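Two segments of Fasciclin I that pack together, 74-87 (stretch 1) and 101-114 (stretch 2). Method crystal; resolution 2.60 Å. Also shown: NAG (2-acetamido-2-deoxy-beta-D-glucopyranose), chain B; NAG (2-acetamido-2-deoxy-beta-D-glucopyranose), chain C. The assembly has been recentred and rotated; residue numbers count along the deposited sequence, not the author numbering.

Stretch 1 (74-87) RQILNMHIIKDRLN
Stretch 2 (101-114) QVPTVNNNTFLYFN

Stretch 1 runs as a helix from Arg74 into Met79, turns at His80 (phi/psi -91/1°), extends briefly through Ile81 and Ile82 (-113/102° and -82/120°) and continues as loop to Asn87. Stretch 2 packs against the helix end and this extension, burying 700 Å² in total.

Gln101 makes no contact with stretch 1. Val102, extended at -95/121°, is joined to Leu111 within its own stretch by two backbone hydrogen bonds, Val102 N to Leu111 O at 2.6 Å and Leu111 N to Val102 O at 2.8 Å. Its side chain (chi1 t) points toward stretch 1, where Val102 CG1 lies 3.3 Å from Ile82 CG2 and 3.8 Å from Leu86 CD1. Pro103 (-72/153°) contributes chiefly backbone, its O lying 3.9 Å from Ile82 CA.

At Thr104 (-127/-177°) the backbones come close, with Thr104 CA 4.5 Å from Ile82 CA. The p rotamer leaves Thr104 CG2 3.3 Å from Met79 O, while Lys83 CD rests 3.2 Å from Thr104 O, so that the aliphatic part of the lysine covers the backbone here.

Val105 turns to -65/-24°, and its CA is 4.9 Å from Asn78 CA. Its amide faces two carbonyls, one from the helix and one from the short strand that follows: Val105 N donates to Ile81 O at 3.0 Å (136°) and, weakly, to Asn78 O at 3.2 Å (126°). The side chain (chi1 t) points toward stretch 1, with Val105 CG2 3.5 Å from Ile81 CG2 and Val105 CG1 3.4 Å from Asn78 OD1.

Asn106 (-85/105°; chi1 t, chi2 -52°) uses both ends of its amide. Asn106 ND2 donates to Gln75 O at 3.0 Å and 156°, reaching a carbonyl in the last turn of the helix. Asn106 OD1 instead serves its own loop, accepting from Asn108 N at 2.9 Å and weakly from Thr109 OG1 at 3.1 Å. Thr109 N to Asn106 O, 3.1 Å, further closes this turn, with Asn107 at -75/18° and Asn108 at -126/9°.

Thr109 (-145/124°, chi1 m) returns toward stretch 1, its OG1 3.6 Å from Met79 CE; Met79 has rotamers p, t, p. Along the following extended segment, Phe110 points away, whereas Leu111 (m, t) points toward stretch 1, placing Leu111 CD1 3.5 Å from Met79 O and 4.2 Å from Ile82 CG1. Phe113 (m, chi2 74°) also points toward it: Ile82 CD1 meets the ring edge, 3.9 Å from Phe113 CZ. Beyond this contact, Asn114 ND2 donates to O6 of the chain C NAG at 3.1 Å.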

# COMPACT_ATOMS: atom_id res chain seq x y z
N ARG A 74 -8.63 15.62 -5.23
CA ARG A 74 -7.93 16.38 -4.20
C ARG A 74 -7.15 15.41 -3.30
O ARG A 74 -6.03 15.69 -2.90
CB ARG A 74 -8.95 17.18 -3.38
CG ARG A 74 -8.34 18.27 -2.49
CD ARG A 74 -9.42 19.22 -1.97
NE ARG A 74 -10.32 19.63 -3.05
CZ ARG A 74 -11.59 19.25 -3.16
NH1 ARG A 74 -12.12 18.45 -2.25
NH2 ARG A 74 -12.33 19.65 -4.19
N GLN A 75 -7.76 14.27 -2.99
CA GLN A 75 -7.09 13.29 -2.15
C GLN A 75 -5.91 12.68 -2.89
O GLN A 75 -4.86 12.43 -2.30
CB GLN A 75 -8.05 12.18 -1.75
CG GLN A 75 -9.14 12.62 -0.82
CD GLN A 75 -9.94 11.44 -0.33
OE1 GLN A 75 -9.44 10.59 0.42
NE2 GLN A 75 -11.20 11.37 -0.75
N ILE A 76 -6.10 12.46 -4.18
CA ILE A 76 -5.05 11.91 -5.01
C ILE A 76 -3.93 12.93 -5.11
O ILE A 76 -2.76 12.60 -4.90
CB ILE A 76 -5.60 11.57 -6.40
CG1 ILE A 76 -6.56 10.38 -6.26
CG2 ILE A 76 -4.46 11.29 -7.37
CD1 ILE A 76 -7.16 9.90 -7.56
N LEU A 77 -4.28 14.17 -5.43
CA LEU A 77 -3.29 15.23 -5.52
C LEU A 77 -2.52 15.36 -4.21
O LEU A 77 -1.29 15.42 -4.22
CB LEU A 77 -3.96 16.57 -5.86
CG LEU A 77 -4.44 16.80 -7.31
CD1 LEU A 77 -5.38 17.98 -7.33
CD2 LEU A 77 -3.25 17.03 -8.23
N ASN A 78 -3.24 15.40 -3.09
CA ASN A 78 -2.60 15.56 -1.79
C ASN A 78 -1.56 14.52 -1.42
O ASN A 78 -0.61 14.84 -0.71
CB ASN A 78 -3.64 15.61 -0.68
CG ASN A 78 -4.54 16.82 -0.79
OD1 ASN A 78 -4.10 17.90 -1.19
ND2 ASN A 78 -5.80 16.65 -0.43
N MET A 79 -1.71 13.28 -1.88
CA MET A 79 -0.73 12.26 -1.53
C MET A 79 0.54 12.38 -2.36
O MET A 79 1.53 11.70 -2.07
CB MET A 79 -1.33 10.85 -1.64
CG MET A 79 -1.76 10.43 -3.02
SD MET A 79 -2.32 8.70 -3.07
CE MET A 79 -3.93 8.82 -2.25
N HIS A 80 0.53 13.24 -3.38
CA HIS A 80 1.71 13.46 -4.21
C HIS A 80 2.51 14.61 -3.61
O HIS A 80 3.55 14.99 -4.14
CB HIS A 80 1.34 13.84 -5.64
CG HIS A 80 0.89 12.70 -6.49
ND1 HIS A 80 -0.41 12.24 -6.50
CD2 HIS A 80 1.56 11.95 -7.40
CE1 HIS A 80 -0.52 11.26 -7.38
NE2 HIS A 80 0.66 11.06 -7.94
N ILE A 81 2.03 15.17 -2.49
CA ILE A 81 2.68 16.30 -1.84
C ILE A 81 3.28 15.98 -0.46
O ILE A 81 2.58 15.93 0.55
CB ILE A 81 1.71 17.49 -1.68
CG1 ILE A 81 1.06 17.84 -3.02
CG2 ILE A 81 2.45 18.70 -1.16
CD1 ILE A 81 -0.10 18.82 -2.88
N ILE A 82 4.60 15.81 -0.44
CA ILE A 82 5.35 15.49 0.77
C ILE A 82 5.67 16.71 1.63
O ILE A 82 6.36 17.64 1.20
CB ILE A 82 6.67 14.80 0.40
CG1 ILE A 82 6.36 13.49 -0.33
CG2 ILE A 82 7.49 14.57 1.65
CD1 ILE A 82 7.49 12.97 -1.15
N LYS A 83 5.19 16.69 2.87
CA LYS A 83 5.44 17.80 3.79
C LYS A 83 6.88 17.76 4.30
O LYS A 83 7.13 17.60 5.49
CB LYS A 83 4.45 17.72 4.96
CG LYS A 83 3.00 17.91 4.53
CD LYS A 83 2.03 17.09 5.37
CE LYS A 83 1.98 17.56 6.81
NZ LYS A 83 1.12 16.67 7.65
N ASP A 84 7.84 17.93 3.38
CA ASP A 84 9.26 17.89 3.74
C ASP A 84 10.16 18.17 2.52
O ASP A 84 9.69 18.16 1.38
CB ASP A 84 9.57 16.53 4.36
CG ASP A 84 11.05 16.34 4.69
OD1 ASP A 84 11.72 17.32 5.09
OD2 ASP A 84 11.52 15.19 4.58
N ARG A 85 11.43 18.45 2.78
CA ARG A 85 12.39 18.72 1.71
C ARG A 85 13.12 17.41 1.44
O ARG A 85 14.02 17.03 2.19
CB ARG A 85 13.38 19.77 2.17
CG ARG A 85 14.48 20.06 1.16
CD ARG A 85 15.65 20.76 1.83
NE ARG A 85 15.20 22.00 2.46
CZ ARG A 85 14.83 23.07 1.77
NH1 ARG A 85 14.86 23.04 0.44
NH2 ARG A 85 14.41 24.16 2.41
N LEU A 86 12.74 16.71 0.36
CA LEU A 86 13.35 15.43 0.06
C LEU A 86 13.95 15.23 -1.32
O LEU A 86 13.22 15.16 -2.31
CB LEU A 86 12.34 14.30 0.28
CG LEU A 86 11.94 13.90 1.69
CD1 LEU A 86 10.97 12.71 1.62
CD2 LEU A 86 13.18 13.51 2.48
N ASN A 87 15.28 15.12 -1.38
CA ASN A 87 15.95 14.86 -2.65
C ASN A 87 16.51 13.44 -2.57
O ASN A 87 16.51 12.83 -1.50
CB ASN A 87 17.08 15.87 -2.88
CG ASN A 87 18.12 15.86 -1.77
OD1 ASN A 87 19.11 16.57 -1.83
ND2 ASN A 87 17.89 15.05 -0.74
N GLN A 101 8.67 5.96 6.35
CA GLN A 101 7.36 6.18 5.80
C GLN A 101 7.17 7.68 5.87
O GLN A 101 7.18 8.28 6.96
CB GLN A 101 6.31 5.46 6.62
CG GLN A 101 6.57 3.98 6.68
CD GLN A 101 5.48 3.26 7.40
OE1 GLN A 101 5.00 3.72 8.45
NE2 GLN A 101 5.06 2.11 6.87
N VAL A 102 7.04 8.29 4.70
CA VAL A 102 6.91 9.72 4.55
C VAL A 102 5.46 10.20 4.46
O VAL A 102 4.72 9.80 3.58
CB VAL A 102 7.64 10.16 3.29
CG1 VAL A 102 7.71 11.67 3.24
CG2 VAL A 102 9.03 9.55 3.27
N PRO A 103 5.04 11.08 5.39
CA PRO A 103 3.67 11.63 5.42
C PRO A 103 3.41 12.62 4.28
O PRO A 103 4.34 13.25 3.79
CB PRO A 103 3.60 12.33 6.78
CG PRO A 103 4.67 11.66 7.60
CD PRO A 103 5.79 11.45 6.60
N THR A 104 2.15 12.75 3.88
CA THR A 104 1.80 13.68 2.81
C THR A 104 0.68 14.63 3.26
O THR A 104 0.25 14.59 4.41
CB THR A 104 1.35 12.94 1.54
OG1 THR A 104 0.10 12.28 1.79
CG2 THR A 104 2.40 11.92 1.13
N VAL A 105 0.22 15.49 2.35
CA VAL A 105 -0.84 16.43 2.68
C VAL A 105 -2.09 15.62 2.97
O VAL A 105 -3.00 16.07 3.67
CB VAL A 105 -1.09 17.40 1.50
CG1 VAL A 105 -2.35 18.20 1.71
CG2 VAL A 105 0.11 18.32 1.35
N ASN A 106 -2.12 14.41 2.44
CA ASN A 106 -3.23 13.50 2.66
C ASN A 106 -2.89 12.80 3.99
O ASN A 106 -2.01 11.94 4.03
CB ASN A 106 -3.30 12.49 1.51
CG ASN A 106 -4.51 11.59 1.59
OD1 ASN A 106 -4.77 10.97 2.63
ND2 ASN A 106 -5.26 11.51 0.50
N ASN A 107 -3.56 13.19 5.07
CA ASN A 107 -3.25 12.58 6.37
C ASN A 107 -3.77 11.15 6.53
O ASN A 107 -3.85 10.64 7.64
CB ASN A 107 -3.71 13.47 7.55
CG ASN A 107 -5.14 13.96 7.42
OD1 ASN A 107 -6.04 13.22 7.01
ND2 ASN A 107 -5.36 15.22 7.80
N ASN A 108 -4.10 10.52 5.41
CA ASN A 108 -4.58 9.15 5.41
C ASN A 108 -3.73 8.32 4.45
O ASN A 108 -4.04 7.16 4.16
CB ASN A 108 -6.05 9.11 4.97
CG ASN A 108 -7.00 9.38 6.12
OD1 ASN A 108 -8.17 9.73 5.91
ND2 ASN A 108 -6.51 9.21 7.34
N THR A 109 -2.65 8.92 3.96
CA THR A 109 -1.75 8.26 3.01
C THR A 109 -0.30 8.63 3.21
O THR A 109 0.05 9.81 3.20
CB THR A 109 -2.09 8.66 1.58
OG1 THR A 109 -3.49 8.51 1.35
CG2 THR A 109 -1.29 7.80 0.59
N PHE A 110 0.57 7.65 3.40
CA PHE A 110 1.98 7.97 3.50
C PHE A 110 2.68 7.21 2.36
O PHE A 110 2.06 6.35 1.72
CB PHE A 110 2.55 7.61 4.88
CG PHE A 110 2.52 6.15 5.20
CD1 PHE A 110 3.42 5.28 4.60
CD2 PHE A 110 1.61 5.64 6.13
CE1 PHE A 110 3.43 3.92 4.90
CE2 PHE A 110 1.60 4.28 6.45
CZ PHE A 110 2.52 3.42 5.83
N LEU A 111 3.92 7.55 2.08
CA LEU A 111 4.66 6.91 1.01
C LEU A 111 5.99 6.44 1.56
O LEU A 111 6.31 6.68 2.73
CB LEU A 111 4.96 7.90 -0.11
CG LEU A 111 3.91 8.94 -0.48
CD1 LEU A 111 4.48 9.95 -1.48
CD2 LEU A 111 2.69 8.22 -1.05
N TYR A 112 6.77 5.79 0.72
CA TYR A 112 8.11 5.37 1.11
C TYR A 112 8.80 5.03 -0.20
O TYR A 112 8.13 4.74 -1.19
CB TYR A 112 8.08 4.20 2.11
CG TYR A 112 7.51 2.90 1.63
CD1 TYR A 112 8.32 1.97 0.95
CD2 TYR A 112 6.17 2.60 1.83
CE1 TYR A 112 7.80 0.78 0.50
CE2 TYR A 112 5.63 1.42 1.38
CZ TYR A 112 6.45 0.51 0.71
OH TYR A 112 5.94 -0.70 0.28
N PHE A 113 10.12 5.11 -0.20
CA PHE A 113 10.88 4.87 -1.41
C PHE A 113 11.83 3.70 -1.31
O PHE A 113 12.13 3.19 -0.23
CB PHE A 113 11.71 6.12 -1.77
CG PHE A 113 10.91 7.39 -1.86
CD1 PHE A 113 10.44 8.01 -0.72
CD2 PHE A 113 10.61 7.95 -3.10
CE1 PHE A 113 9.70 9.18 -0.80
CE2 PHE A 113 9.87 9.12 -3.19
CZ PHE A 113 9.41 9.74 -2.03
N ASN A 114 12.30 3.27 -2.47
CA ASN A 114 13.27 2.20 -2.56
C ASN A 114 14.33 2.71 -3.53
O ASN A 114 14.00 3.15 -4.64
CB ASN A 114 12.66 0.92 -3.11
CG ASN A 114 13.68 -0.19 -3.24
OD1 ASN A 114 14.33 -0.55 -2.25
ND2 ASN A 114 13.83 -0.73 -4.44
C1 NAG B . 8.34 -1.14 -7.01
C2 NAG B . 9.18 -1.41 -5.77
C3 NAG B . 10.58 -1.84 -6.21
C4 NAG B . 10.51 -3.05 -7.16
C5 NAG B . 9.54 -2.73 -8.32
C6 NAG B . 9.29 -3.88 -9.27
C7 NAG B . 8.79 -0.17 -3.73
C8 NAG B . 8.98 1.12 -2.95
N2 NAG B . 9.28 -0.20 -4.97
O3 NAG B . 11.39 -2.12 -5.08
O4 NAG B . 11.82 -3.30 -7.71
O5 NAG B . 8.25 -2.33 -7.80
O6 NAG B . 8.92 -5.05 -8.55
O7 NAG B . 8.21 -1.13 -3.23
C1 NAG C . 12.56 -4.31 -7.15
C2 NAG C . 13.58 -4.79 -8.16
C3 NAG C . 14.39 -5.94 -7.54
C4 NAG C . 15.02 -5.44 -6.23
C5 NAG C . 13.98 -4.82 -5.29
C6 NAG C . 14.66 -4.13 -4.11
C7 NAG C . 13.12 -4.62 -10.51
C8 NAG C . 13.36 -5.48 -11.74
N2 NAG C . 12.91 -5.24 -9.36
O3 NAG C . 15.38 -6.36 -8.46
O4 NAG C . 15.70 -6.50 -5.55
O5 NAG C . 13.22 -3.80 -5.98
O6 NAG C . 15.63 -3.19 -4.58
O7 NAG C . 13.14 -3.39 -10.61